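Local coordinates for probable chemoreceptor (Methyl-accepting chemotaxis) transmembrane protein (Rhizobium meliloti, PDB 6D8V) that senses quaternary ammonium compounds as a bacterial chemoreceptor, binding 1,1-dimethyl-prolinium in its sensory domain, probably to steer chemotaxis, at residues 9-14 / 263-268; 13-18 / 248-253; 30-35 / 59-64; 70-75 / 151-156; 137-142 / 209-214. One frame throughout, in Å; residues are numbered along the deposited sequence.

In the fold
Helix 2-45 runs past two sheets, as expected of a double-PDC (dCache) sensor. Interactions 1 and 2 lie side by side, their centres about 7 Å apart, and seat its early turns on adjacent strands of the four-stranded sheet. Interaction 3 uses the same helix farther on, with its centre about 32 Å from that of interaction 1. It adjoins interaction 4, whose centre is about 10 Å away, where Trp72 and Met151 line the 1,1-dimethyl-prolinium pocket. Interaction 5 lends Tyr140 and Ala142 to that pocket; Ser153 OG meets Tyr140 OH at 2.6 Å, and the loop 209-214 is probably part of the second PDC module.

Interaction 1. Residues 9-14 / 263-268; sequences DGAKTE and VLVDVP
The helical backbone of 9-14 comes closest to strand 263-268 at Ala11 and Val265, whose CA atoms stand 6.2 Å apart, a close approach made possible by the small alanine side chain. Ala11 CB points at the strand and is the part of the helix that does the touching. It comes down on the forked end of Val265, 3.6 Å from CG1 and 3.8 Å from CG2, so that both branches straddle the one methyl. The valine achieves this with CG1 set between its backbone N and carbonyl carbon (chi1 38°) and CG2 on the far side from N, which turns both methyls to the helix. Val267, two residues on and therefore on the same face of the strand, adds a looser touch through CG2, 4.2 Å from Ala11 CB. The side-chain contacts are apolar, and the three residues that make them are buried. On the helix, Lys12 turns its CB away from the strand and bends back to Asp9, where NZ forms a salt bridge to OD1 at 3.2 Å, met nearly along the C-O axis. This is helix-on-sheet packing. Strand 259-268 lies between strands 191-195 and 243-254 in the four-stranded antiparallel sheet; Val248 of strand 243-254 also touches Ala11, while Val263 reaches farther along helix 2-45 to Ala15 and Ile18.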
# COMPACT_ATOMS: atom_id res chain seq x y z
N ASP A 9 -14.71 23.34 -6.62
CA ASP A 9 -14.32 22.91 -7.96
C ASP A 9 -12.80 22.81 -8.08
O ASP A 9 -12.26 21.75 -8.41
CB ASP A 9 -14.89 23.86 -9.02
CG ASP A 9 -16.41 23.77 -9.12
OD1 ASP A 9 -16.99 22.71 -8.80
OD2 ASP A 9 -17.03 24.78 -9.54
N GLY A 10 -12.08 23.90 -7.80
CA GLY A 10 -10.63 23.88 -7.92
C GLY A 10 -9.98 22.73 -7.18
O GLY A 10 -9.12 22.03 -7.71
N ALA A 11 -10.39 22.52 -5.92
CA ALA A 11 -9.90 21.38 -5.16
C ALA A 11 -10.25 20.05 -5.84
O ALA A 11 -9.42 19.14 -5.89
CB ALA A 11 -10.48 21.40 -3.74
N LYS A 12 -11.47 19.93 -6.37
CA LYS A 12 -11.85 18.73 -7.10
C LYS A 12 -10.93 18.50 -8.30
O LYS A 12 -10.46 17.38 -8.54
CB LYS A 12 -13.30 18.82 -7.56
CG LYS A 12 -14.26 17.96 -6.78
CD LYS A 12 -15.63 18.61 -6.75
CE LYS A 12 -16.18 18.84 -8.15
NZ LYS A 12 -17.44 19.63 -8.10
N THR A 13 -10.69 19.56 -9.08
CA THR A 13 -9.85 19.44 -10.27
C THR A 13 -8.46 18.95 -9.91
O THR A 13 -7.87 18.12 -10.63
CB THR A 13 -9.77 20.79 -10.99
OG1 THR A 13 -10.98 21.01 -11.73
CG2 THR A 13 -8.58 20.83 -11.92
N GLU A 14 -7.92 19.43 -8.80
CA GLU A 14 -6.58 19.04 -8.37
C GLU A 14 -6.59 17.66 -7.73
O GLU A 14 -5.64 16.88 -7.90
CB GLU A 14 -6.07 20.12 -7.42
CG GLU A 14 -4.64 20.04 -7.00
CD GLU A 14 -4.30 21.17 -6.04
OE1 GLU A 14 -4.70 22.32 -6.32
OE2 GLU A 14 -3.66 20.90 -5.00
N VAL A 263 -8.48 11.28 -1.38
CA VAL A 263 -7.63 12.45 -1.41
C VAL A 263 -8.30 13.51 -0.55
O VAL A 263 -9.51 13.73 -0.64
CB VAL A 263 -7.42 12.95 -2.85
CG1 VAL A 263 -6.61 14.22 -2.88
CG2 VAL A 263 -6.73 11.87 -3.68
N LEU A 264 -7.53 14.13 0.33
CA LEU A 264 -7.97 15.29 1.08
C LEU A 264 -7.17 16.47 0.58
O LEU A 264 -5.94 16.42 0.51
CB LEU A 264 -7.75 15.12 2.58
CG LEU A 264 -8.27 13.86 3.27
CD1 LEU A 264 -7.96 13.97 4.76
CD2 LEU A 264 -9.76 13.69 3.04
N VAL A 265 -7.87 17.54 0.24
CA VAL A 265 -7.22 18.74 -0.26
C VAL A 265 -7.68 19.88 0.63
O VAL A 265 -8.89 20.14 0.75
CB VAL A 265 -7.54 18.97 -1.75
CG1 VAL A 265 -8.99 18.60 -2.04
CG2 VAL A 265 -7.22 20.40 -2.16
N ASP A 266 -6.73 20.53 1.29
CA ASP A 266 -7.01 21.57 2.26
C ASP A 266 -6.73 22.91 1.61
O ASP A 266 -5.61 23.15 1.12
CB ASP A 266 -6.17 21.37 3.52
CG ASP A 266 -6.64 20.19 4.37
OD1 ASP A 266 -7.74 19.65 4.10
OD2 ASP A 266 -5.93 19.80 5.33
N VAL A 267 -7.74 23.78 1.59
CA VAL A 267 -7.63 25.09 0.97
C VAL A 267 -7.91 26.14 2.04
O VAL A 267 -8.99 26.14 2.63
CB VAL A 267 -8.59 25.25 -0.22
CG1 VAL A 267 -8.29 26.53 -0.98
CG2 VAL A 267 -8.49 24.04 -1.15
N PRO A 268 -6.96 27.02 2.35
CA PRO A 268 -7.19 28.05 3.36
C PRO A 268 -7.99 29.23 2.81
O PRO A 268 -7.92 29.57 1.63
CB PRO A 268 -5.78 28.48 3.76
CG PRO A 268 -4.95 28.21 2.53
CD PRO A 268 -5.58 27.04 1.83

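Interaction 2. Residues 13-18 / 248-253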
# COMPACT_ATOMS: atom_id res chain seq x y z
N THR A 13 -10.69 19.56 -9.08
CA THR A 13 -9.85 19.44 -10.27
C THR A 13 -8.46 18.95 -9.91
O THR A 13 -7.87 18.12 -10.63
CB THR A 13 -9.77 20.79 -10.99
OG1 THR A 13 -10.98 21.01 -11.73
CG2 THR A 13 -8.58 20.83 -11.92
N GLU A 14 -7.92 19.43 -8.80
CA GLU A 14 -6.58 19.04 -8.37
C GLU A 14 -6.59 17.66 -7.73
O GLU A 14 -5.64 16.88 -7.90
CB GLU A 14 -6.07 20.12 -7.42
CG GLU A 14 -4.64 20.04 -7.00
CD GLU A 14 -4.30 21.17 -6.04
OE1 GLU A 14 -4.70 22.32 -6.32
OE2 GLU A 14 -3.66 20.90 -5.00
N ALA A 15 -7.65 17.32 -6.98
CA ALA A 15 -7.77 15.96 -6.45
C ALA A 15 -7.90 14.95 -7.57
O ALA A 15 -7.32 13.86 -7.49
CB ALA A 15 -8.96 15.85 -5.50
N ARG A 16 -8.65 15.29 -8.63
CA ARG A 16 -8.72 14.43 -9.80
C ARG A 16 -7.32 14.18 -10.37
O ARG A 16 -6.98 13.04 -10.72
CB ARG A 16 -9.65 15.04 -10.85
CG ARG A 16 -9.74 14.29 -12.18
CD ARG A 16 -11.14 14.40 -12.81
NE ARG A 16 -11.72 15.74 -12.68
CZ ARG A 16 -12.76 16.04 -11.90
NH1 ARG A 16 -13.35 15.10 -11.17
NH2 ARG A 16 -13.21 17.29 -11.85
N ALA A 17 -6.49 15.22 -10.44
CA ALA A 17 -5.11 15.05 -10.88
C ALA A 17 -4.32 14.15 -9.93
O ALA A 17 -3.56 13.28 -10.37
CB ALA A 17 -4.43 16.41 -11.00
N ILE A 18 -4.46 14.35 -8.61
CA ILE A 18 -3.70 13.57 -7.63
C ILE A 18 -4.12 12.12 -7.67
O ILE A 18 -3.29 11.21 -7.56
CB ILE A 18 -3.88 14.15 -6.22
CG1 ILE A 18 -3.32 15.58 -6.11
CG2 ILE A 18 -3.28 13.19 -5.16
CD1 ILE A 18 -1.89 15.73 -6.62
N VAL A 248 -11.70 19.28 1.42
CA VAL A 248 -12.41 18.56 0.37
C VAL A 248 -11.92 17.12 0.36
O VAL A 248 -10.71 16.86 0.34
CB VAL A 248 -12.20 19.21 -1.01
CG1 VAL A 248 -12.78 18.34 -2.09
CG2 VAL A 248 -12.84 20.58 -1.04
N VAL A 249 -12.86 16.17 0.37
CA VAL A 249 -12.54 14.75 0.33
C VAL A 249 -12.93 14.21 -1.04
O VAL A 249 -14.00 14.54 -1.57
CB VAL A 249 -13.26 13.99 1.47
CG1 VAL A 249 -13.18 14.79 2.75
CG2 VAL A 249 -14.70 13.75 1.10
N TYR A 250 -12.05 13.40 -1.62
CA TYR A 250 -12.21 12.94 -3.00
C TYR A 250 -11.89 11.45 -3.06
O TYR A 250 -10.73 11.05 -3.16
CB TYR A 250 -11.29 13.74 -3.94
CG TYR A 250 -11.55 13.58 -5.41
CD1 TYR A 250 -12.47 14.39 -6.08
CD2 TYR A 250 -10.84 12.64 -6.16
CE1 TYR A 250 -12.69 14.25 -7.44
CE2 TYR A 250 -11.05 12.50 -7.52
CZ TYR A 250 -11.98 13.30 -8.16
OH TYR A 250 -12.19 13.15 -9.52
N PRO A 251 -12.92 10.60 -2.98
CA PRO A 251 -12.69 9.17 -3.17
C PRO A 251 -12.28 8.86 -4.60
O PRO A 251 -12.65 9.57 -5.54
CB PRO A 251 -14.05 8.54 -2.83
CG PRO A 251 -15.04 9.65 -2.98
CD PRO A 251 -14.31 10.91 -2.62
N PHE A 252 -11.50 7.80 -4.75
CA PHE A 252 -11.10 7.33 -6.07
C PHE A 252 -10.72 5.86 -5.97
O PHE A 252 -10.02 5.45 -5.04
CB PHE A 252 -9.94 8.16 -6.63
CG PHE A 252 -8.66 8.01 -5.86
CD1 PHE A 252 -8.47 8.69 -4.67
CD2 PHE A 252 -7.64 7.20 -6.33
CE1 PHE A 252 -7.31 8.57 -3.96
CE2 PHE A 252 -6.46 7.06 -5.62
CZ PHE A 252 -6.30 7.76 -4.44
N SER A 253 -11.19 5.07 -6.94
CA SER A 253 -10.96 3.63 -6.95
C SER A 253 -9.53 3.28 -7.35
O SER A 253 -8.97 3.88 -8.28
CB SER A 253 -11.92 2.93 -7.90
OG SER A 253 -13.19 2.76 -7.30
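Tyr250 OH receives a weak hydrogen bond from Arg16 NH1, 2.8 Å long but bent to 123° at the hydrogen. The guanidinium and phenol planes stand 64° apart. Arg16 reaches the hydroxyl by curling round it: CG lies opposite the backbone N (chi1 176°), then the chain bends at chi2 and chi3, bringing NH1 back while CB stays 3.4 Å from the same oxygen. Deeper in, Ala15 CB sits over one face of the tyrosine ring in a CH-pi contact, 3.9 Å from the centroid. It leans to the root of the ring, 3.4 Å from Tyr250 CG, and the Arg16 backbone N lies above the same face toward the rim. The ring thus lies along the helix surface, part of the packing of helix 2-45 across the four-stranded antiparallel sheet of what is probably the second PDC module. A serine in place of Tyr250 would probably uncover the Ala15 methyl and leave the Arg16 guanidinium without its hydroxyl partner, free to swing outward. Beyond the two segments, Pro231 also touches Tyr250, and Phe252, on the same side of the strand, packs on Ala19 and Ile22 of the helix.

Interaction 3. Residues 30-35 / 59-64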
# COMPACT_ATOMS: atom_id res chain seq x y z
N ALA A 30 0.54 -3.07 -8.69
CA ALA A 30 -0.34 -4.24 -8.66
C ALA A 30 -0.05 -5.17 -9.82
O ALA A 30 0.01 -6.40 -9.65
CB ALA A 30 -1.80 -3.79 -8.68
N ALA A 31 0.15 -4.61 -11.02
CA ALA A 31 0.49 -5.43 -12.18
C ALA A 31 1.84 -6.13 -12.01
O ALA A 31 1.99 -7.31 -12.37
CB ALA A 31 0.52 -4.57 -13.44
N ALA A 32 2.83 -5.42 -11.46
CA ALA A 32 4.12 -6.05 -11.20
C ALA A 32 4.02 -7.13 -10.14
O ALA A 32 4.70 -8.15 -10.22
CB ALA A 32 5.15 -4.99 -10.79
N ALA A 33 3.16 -6.94 -9.14
CA ALA A 33 2.95 -7.99 -8.15
C ALA A 33 2.28 -9.20 -8.80
O ALA A 33 2.73 -10.34 -8.63
CB ALA A 33 2.12 -7.46 -6.98
N ARG A 34 1.20 -8.98 -9.56
CA ARG A 34 0.50 -10.09 -10.19
C ARG A 34 1.41 -10.87 -11.15
O ARG A 34 1.38 -12.10 -11.17
CB ARG A 34 -0.76 -9.59 -10.92
CG ARG A 34 -1.56 -10.70 -11.61
CD ARG A 34 -2.95 -10.24 -12.09
NE ARG A 34 -3.76 -11.37 -12.54
CZ ARG A 34 -5.06 -11.29 -12.85
NH1 ARG A 34 -5.70 -10.13 -12.76
NH2 ARG A 34 -5.71 -12.37 -13.25
N THR A 35 2.21 -10.15 -11.94
CA THR A 35 3.20 -10.83 -12.78
C THR A 35 4.14 -11.69 -11.94
O THR A 35 4.38 -12.86 -12.28
CB THR A 35 4.01 -9.80 -13.58
OG1 THR A 35 3.18 -9.21 -14.58
CG2 THR A 35 5.20 -10.48 -14.25
N LYS A 59 13.79 -10.23 -6.39
CA LYS A 59 14.43 -8.92 -6.31
C LYS A 59 14.14 -8.06 -7.53
O LYS A 59 14.33 -6.84 -7.47
CB LYS A 59 15.94 -9.09 -6.12
CG LYS A 59 16.69 -7.81 -5.80
CD LYS A 59 18.13 -8.11 -5.39
CE LYS A 59 18.94 -6.84 -5.19
NZ LYS A 59 20.32 -7.14 -4.73
N ALA A 60 13.67 -8.67 -8.63
CA ALA A 60 13.43 -7.92 -9.85
C ALA A 60 12.40 -6.82 -9.65
O ALA A 60 12.49 -5.75 -10.28
CB ALA A 60 12.98 -8.86 -10.97
N ASN A 61 11.42 -7.05 -8.78
CA ASN A 61 10.33 -6.09 -8.61
C ASN A 61 10.79 -4.78 -7.98
O ASN A 61 10.14 -3.75 -8.17
CB ASN A 61 9.22 -6.71 -7.76
CG ASN A 61 8.06 -7.20 -8.60
OD1 ASN A 61 7.78 -6.67 -9.67
ND2 ASN A 61 7.37 -8.22 -8.09
N LEU A 62 11.90 -4.81 -7.22
CA LEU A 62 12.43 -3.58 -6.64
C LEU A 62 13.41 -2.88 -7.58
O LEU A 62 13.49 -1.65 -7.58
CB LEU A 62 13.12 -3.88 -5.31
CG LEU A 62 12.25 -4.05 -4.07
CD1 LEU A 62 13.13 -4.22 -2.83
CD2 LEU A 62 11.29 -2.89 -3.88
N GLU A 63 14.15 -3.65 -8.38
CA GLU A 63 15.07 -3.04 -9.33
C GLU A 63 14.34 -2.31 -10.45
O GLU A 63 14.90 -1.39 -11.05
CB GLU A 63 16.00 -4.10 -9.92
CG GLU A 63 17.05 -4.65 -8.96
CD GLU A 63 17.94 -5.70 -9.63
OE1 GLU A 63 17.55 -6.88 -9.66
OE2 GLU A 63 19.01 -5.32 -10.15
N GLN A 64 13.11 -2.71 -10.77
CA GLN A 64 12.41 -2.12 -11.92
C GLN A 64 11.37 -1.07 -11.54
O GLN A 64 10.96 -0.30 -12.41
CB GLN A 64 11.72 -3.21 -12.76
CG GLN A 64 12.59 -4.40 -13.14
CD GLN A 64 13.75 -4.05 -14.06
OE1 GLN A 64 13.61 -3.24 -14.98
NE2 GLN A 64 14.90 -4.67 -13.81
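Asn61 presents its amide to segment 30-35 of helix 2-45 at Ala32. Both CB atoms point at the opposite segment, and with chi1 at -101° the asparagine carries its amide across to the facing helix. OD1 rests against the methyl, 3.3 Å from Ala32 CB. Both ends of the amide lie close to Ala32 O, but only ND2 can donate; its hydrogen bond to Ala32 O is weak, 3.4 Å long with an angle of 148° at the hydrogen, so the amide is only loosely held. The CA atoms of Ala32 and Asn61 are 6.7 Å apart, and the small alanine side chain lets the amide reach the helix backbone. This joins the long helix 2-45 to the short helix 60-64, which lies within the first PDC sensor domain, a member of the Cache clan. Thr35 OG1 folds back along its own turn to Ala31 O. Val170 of strand 163-173 touches both Asn61 and Ala33, while His65 lies against Ala32.

Interaction 4. Residues 70-75 / 151-156. With PBE (1,1-dimethyl-prolinium), chain C.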
# COMPACT_ATOMS: atom_id res chain seq x y z
N GLY A 70 9.39 -2.70 -1.08
CA GLY A 70 9.83 -4.07 -0.84
C GLY A 70 9.00 -5.06 -1.61
O GLY A 70 7.86 -4.77 -2.02
N SER A 71 9.58 -6.24 -1.81
CA SER A 71 8.96 -7.34 -2.53
C SER A 71 9.12 -8.60 -1.68
O SER A 71 10.22 -8.89 -1.21
CB SER A 71 9.61 -7.53 -3.91
OG SER A 71 8.89 -8.43 -4.73
N TRP A 72 8.03 -9.35 -1.49
CA TRP A 72 8.08 -10.47 -0.57
C TRP A 72 7.26 -11.63 -1.11
O TRP A 72 6.60 -11.54 -2.15
CB TRP A 72 7.58 -10.05 0.82
CG TRP A 72 6.31 -9.26 0.77
CD1 TRP A 72 6.20 -7.89 0.69
CD2 TRP A 72 4.98 -9.77 0.80
NE1 TRP A 72 4.87 -7.53 0.67
CE2 TRP A 72 4.10 -8.67 0.74
CE3 TRP A 72 4.43 -11.05 0.88
CZ2 TRP A 72 2.72 -8.81 0.75
CZ3 TRP A 72 3.06 -11.19 0.89
CH2 TRP A 72 2.22 -10.08 0.83
N PHE A 73 7.33 -12.75 -0.38
CA PHE A 73 6.52 -13.93 -0.67
C PHE A 73 6.38 -14.76 0.60
O PHE A 73 7.38 -15.24 1.14
CB PHE A 73 7.14 -14.76 -1.79
CG PHE A 73 6.56 -16.14 -1.88
CD1 PHE A 73 5.26 -16.33 -2.32
CD2 PHE A 73 7.30 -17.25 -1.51
CE1 PHE A 73 4.71 -17.59 -2.40
CE2 PHE A 73 6.76 -18.52 -1.59
CZ PHE A 73 5.46 -18.69 -2.03
N ALA A 74 5.15 -14.93 1.06
CA ALA A 74 4.85 -15.84 2.17
C ALA A 74 4.26 -17.13 1.60
O ALA A 74 3.26 -17.10 0.88
CB ALA A 74 3.87 -15.20 3.15
N GLU A 75 4.89 -18.24 1.92
CA GLU A 75 4.56 -19.53 1.34
C GLU A 75 3.67 -20.34 2.29
O GLU A 75 4.01 -20.50 3.47
CB GLU A 75 5.83 -20.31 1.02
CG GLU A 75 5.67 -21.82 1.04
CD GLU A 75 6.34 -22.47 2.24
OE1 GLU A 75 6.63 -21.75 3.22
OE2 GLU A 75 6.59 -23.69 2.20
N MET A 151 3.74 0.96 6.08
CA MET A 151 3.56 0.71 4.66
C MET A 151 2.19 0.07 4.42
O MET A 151 1.56 -0.45 5.34
CB MET A 151 4.64 -0.22 4.12
CG MET A 151 4.58 -1.58 4.79
SD MET A 151 5.83 -2.74 4.26
CE MET A 151 7.33 -1.82 4.61
N THR A 152 1.76 0.13 3.16
CA THR A 152 0.63 -0.63 2.66
C THR A 152 1.13 -1.67 1.68
O THR A 152 2.12 -1.44 0.97
CB THR A 152 -0.39 0.29 1.97
OG1 THR A 152 -1.55 -0.47 1.62
CG2 THR A 152 0.21 0.87 0.71
N SER A 153 0.45 -2.82 1.61
CA SER A 153 0.94 -3.94 0.83
C SER A 153 -0.08 -4.39 -0.21
O SER A 153 -1.26 -4.58 0.12
CB SER A 153 1.32 -5.11 1.73
OG SER A 153 2.51 -4.82 2.43
N ILE A 154 0.38 -4.57 -1.44
CA ILE A 154 -0.40 -5.12 -2.53
C ILE A 154 0.01 -6.58 -2.67
O ILE A 154 1.17 -6.88 -2.97
CB ILE A 154 -0.19 -4.33 -3.82
CG1 ILE A 154 -0.72 -2.91 -3.63
CG2 ILE A 154 -0.90 -4.99 -4.99
CD1 ILE A 154 -0.48 -2.01 -4.81
N ALA A 155 -0.92 -7.49 -2.43
CA ALA A 155 -0.61 -8.91 -2.39
C ALA A 155 -1.52 -9.68 -3.34
O ALA A 155 -2.69 -9.33 -3.53
CB ALA A 155 -0.75 -9.49 -0.97
N TYR A 156 -0.96 -10.72 -3.94
CA TYR A 156 -1.64 -11.58 -4.90
C TYR A 156 -1.43 -13.04 -4.52
O TYR A 156 -0.38 -13.40 -3.98
CB TYR A 156 -1.11 -11.35 -6.32
CG TYR A 156 -1.87 -10.29 -7.08
CD1 TYR A 156 -1.49 -8.96 -7.02
CD2 TYR A 156 -2.97 -10.62 -7.87
CE1 TYR A 156 -2.19 -7.99 -7.72
CE2 TYR A 156 -3.68 -9.66 -8.56
CZ TYR A 156 -3.28 -8.34 -8.48
OH TYR A 156 -3.98 -7.37 -9.17
N PBE C . 6.19 -7.73 4.86
CD PBE C . 5.22 -8.20 4.12
CA PBE C . 5.49 -7.57 6.20
CB PBE C . 4.66 -8.91 6.29
CG PBE C . 4.37 -9.20 5.10
CE PBE C . 7.29 -8.71 4.92
CF PBE C . 6.65 -6.43 4.34
C PBE C . 6.33 -7.38 7.35
O PBE C . 5.86 -7.57 8.50
OXT PBE C . 7.53 -7.00 7.23
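Trp72 places its CG between the backbone N and the carbonyl carbon (chi1 46°), and with chi2 at -91° the indole swings from its own strand toward strand 151-156. The six-membered end touches there: CH2 lies 3.5 Å from Ala155 CB, approached obliquely, and CZ2 is 4.1 Å from Ser153 CB. The 1,1-dimethyl-prolinium (PBE) lies over one face of the indole, PBE CD standing 3.4 Å above its plane and offset to the rim, 3.5 Å from Trp72 NE1. Such an aromatic surface is suited to the positive charge of a quaternary ammonium, which probably draws electrostatic benefit from it. Met151 bends at chi3 (57°), and Met151 SD comes to 3.8 Å from PBE CF, a methyl. Asp171 OD1 accepts from the indole N-H, which probably fixes the turn of the ring, and also pairs with Ser153 OG, tying strands 70-75 and 149-160 through the strand between them; Ser153 OG is hydrogen-bonded to Tyr140 OH as well. A leucine in place of Trp72 would probably strip the ligand of its flat floor and leave Asp171 without the indole N-H. Trp124 meets the indole edge-to-face and belongs to the same pocket. Strand 163-173 lies between strands 70-75 and 149-160 in the antiparallel sheet, its Val167 touching Trp72 and Ala155, while helix 2-45 covers Ile154 and Tyr156.

Interaction 5. Residues 137-142 / 209-214; sequences TQPYLA and LLMKEY. With PBE (1,1-dimethyl-prolinium), chain C.
The side chains of Met211 and Pro139 pass each other in opposite directions, and this pair, Pro139 buried and Met211 partly exposed, makes the tight part of the contact: Met211 CG lies 3.6 Å from Pro139 CB and 3.5 Å from Pro139 O. Met211 CG is placed opposite its own carbonyl carbon (chi1 -85°), and the bend at chi3 folds the thioether along the backbone, setting SD 3.8 Å from Leu141 N and CE near Tyr140 CA. The other side is looser: the exposed side chain of Leu141 comes no closer than 4.6 Å, from its CB to Met211 SD, and Lys212, an exposed residue ending the type II turn from Leu209, turns its CB away while its NZ bonds to Glu208 O. Tyr140 turns its CB away from this turn; PBE CA lies at its ring edge, near the plane, 3.5 Å from Tyr140 OH, which is hydrogen-bonded to Ser153. Ala142 CB touches the ligand carboxylate, 3.6 Å from PBE OXT, and Glu143 and Gly144 supply backbone N-H groups to it. Strand 140-142 pairs antiparallel with strand 149-160, whose Thr150 touches Met211, while the loop that follows strand 191-195 and precedes helix 219-228 in the chain hydrogen-bonds through its backbone to Trp201.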
# COMPACT_ATOMS: atom_id res chain seq x y z
N THR A 137 -3.73 -3.70 1.60
CA THR A 137 -3.93 -3.72 3.04
C THR A 137 -4.16 -2.33 3.61
O THR A 137 -3.76 -1.31 3.05
CB THR A 137 -2.73 -4.35 3.76
OG1 THR A 137 -1.61 -3.46 3.68
CG2 THR A 137 -2.36 -5.68 3.13
N GLN A 138 -4.82 -2.30 4.76
CA GLN A 138 -4.82 -1.09 5.56
C GLN A 138 -3.39 -0.83 6.03
O GLN A 138 -2.59 -1.75 6.19
CB GLN A 138 -5.76 -1.22 6.77
CG GLN A 138 -7.24 -1.20 6.42
CD GLN A 138 -7.73 0.16 5.94
OE1 GLN A 138 -7.02 1.16 6.06
NE2 GLN A 138 -8.94 0.20 5.40
N PRO A 139 -3.05 0.44 6.24
CA PRO A 139 -1.68 0.76 6.64
C PRO A 139 -1.29 0.05 7.92
O PRO A 139 -2.05 0.05 8.90
CB PRO A 139 -1.71 2.29 6.79
CG PRO A 139 -3.12 2.63 6.98
CD PRO A 139 -3.91 1.63 6.20
N TYR A 140 -0.11 -0.57 7.91
CA TYR A 140 0.36 -1.33 9.05
C TYR A 140 1.87 -1.16 9.16
O TYR A 140 2.55 -0.85 8.18
CB TYR A 140 0.01 -2.82 8.93
CG TYR A 140 0.82 -3.54 7.87
CD1 TYR A 140 0.47 -3.45 6.53
CD2 TYR A 140 1.93 -4.29 8.20
CE1 TYR A 140 1.20 -4.09 5.55
CE2 TYR A 140 2.68 -4.93 7.23
CZ TYR A 140 2.31 -4.83 5.91
OH TYR A 140 3.04 -5.47 4.93
N LEU A 141 2.36 -1.36 10.38
CA LEU A 141 3.79 -1.29 10.64
C LEU A 141 4.45 -2.62 10.28
O LEU A 141 4.14 -3.65 10.88
CB LEU A 141 4.04 -0.96 12.11
CG LEU A 141 5.48 -1.17 12.58
CD1 LEU A 141 6.43 -0.25 11.82
CD2 LEU A 141 5.67 -0.99 14.08
N ALA A 142 5.36 -2.58 9.32
CA ALA A 142 6.04 -3.78 8.82
C ALA A 142 7.08 -4.30 9.81
O ALA A 142 7.77 -3.52 10.48
CB ALA A 142 6.71 -3.49 7.48
N LEU A 209 -0.54 10.91 13.30
CA LEU A 209 -1.86 10.56 12.78
C LEU A 209 -1.86 9.36 11.85
O LEU A 209 -2.94 8.82 11.56
CB LEU A 209 -2.49 11.75 12.04
CG LEU A 209 -3.04 12.87 12.93
CD1 LEU A 209 -3.51 14.07 12.11
CD2 LEU A 209 -4.18 12.34 13.78
N LEU A 210 -0.71 8.92 11.36
CA LEU A 210 -0.72 7.86 10.36
C LEU A 210 -1.30 6.57 10.93
O LEU A 210 -1.07 6.23 12.09
CB LEU A 210 0.68 7.62 9.82
CG LEU A 210 1.22 8.82 9.05
CD1 LEU A 210 2.69 8.67 8.71
CD2 LEU A 210 0.39 9.00 7.80
N MET A 211 -2.06 5.85 10.09
CA MET A 211 -2.57 4.54 10.44
C MET A 211 -3.76 4.63 11.39
O MET A 211 -4.44 3.63 11.65
CB MET A 211 -1.46 3.69 11.08
CG MET A 211 -0.57 2.97 10.09
SD MET A 211 0.68 1.97 10.91
CE MET A 211 -0.33 1.03 12.05
N LYS A 212 -4.00 5.82 11.95
CA LYS A 212 -5.16 6.05 12.79
C LYS A 212 -6.36 6.44 11.94
O LYS A 212 -6.22 6.94 10.82
CB LYS A 212 -4.87 7.14 13.82
CG LYS A 212 -3.73 6.80 14.76
CD LYS A 212 -3.67 7.77 15.93
CE LYS A 212 -2.63 7.37 16.98
NZ LYS A 212 -1.22 7.55 16.53
N GLU A 213 -7.56 6.20 12.48
CA GLU A 213 -8.79 6.52 11.77
C GLU A 213 -9.09 8.01 11.88
O GLU A 213 -8.84 8.65 12.90
CB GLU A 213 -9.96 5.70 12.31
CG GLU A 213 -11.26 5.92 11.54
CD GLU A 213 -12.35 4.94 11.95
OE1 GLU A 213 -12.23 4.32 13.02
OE2 GLU A 213 -13.32 4.80 11.18
N TYR A 214 -9.63 8.56 10.80
CA TYR A 214 -10.01 9.96 10.81
C TYR A 214 -11.13 10.19 11.82
O TYR A 214 -12.14 9.47 11.83
CB TYR A 214 -10.45 10.39 9.41
CG TYR A 214 -10.74 11.87 9.29
CD1 TYR A 214 -12.01 12.37 9.57
CD2 TYR A 214 -9.75 12.75 8.89
CE1 TYR A 214 -12.28 13.72 9.46
CE2 TYR A 214 -10.01 14.10 8.78
CZ TYR A 214 -11.27 14.58 9.06
OH TYR A 214 -11.53 15.93 8.95
N PBE C . 6.19 -7.73 4.86
CD PBE C . 5.22 -8.20 4.12
CA PBE C . 5.49 -7.57 6.20
CB PBE C . 4.66 -8.91 6.29
CG PBE C . 4.37 -9.20 5.10
CE PBE C . 7.29 -8.71 4.92
CF PBE C . 6.65 -6.43 4.34
C PBE C . 6.33 -7.38 7.35
O PBE C . 5.86 -7.57 8.50
OXT PBE C . 7.53 -7.00 7.23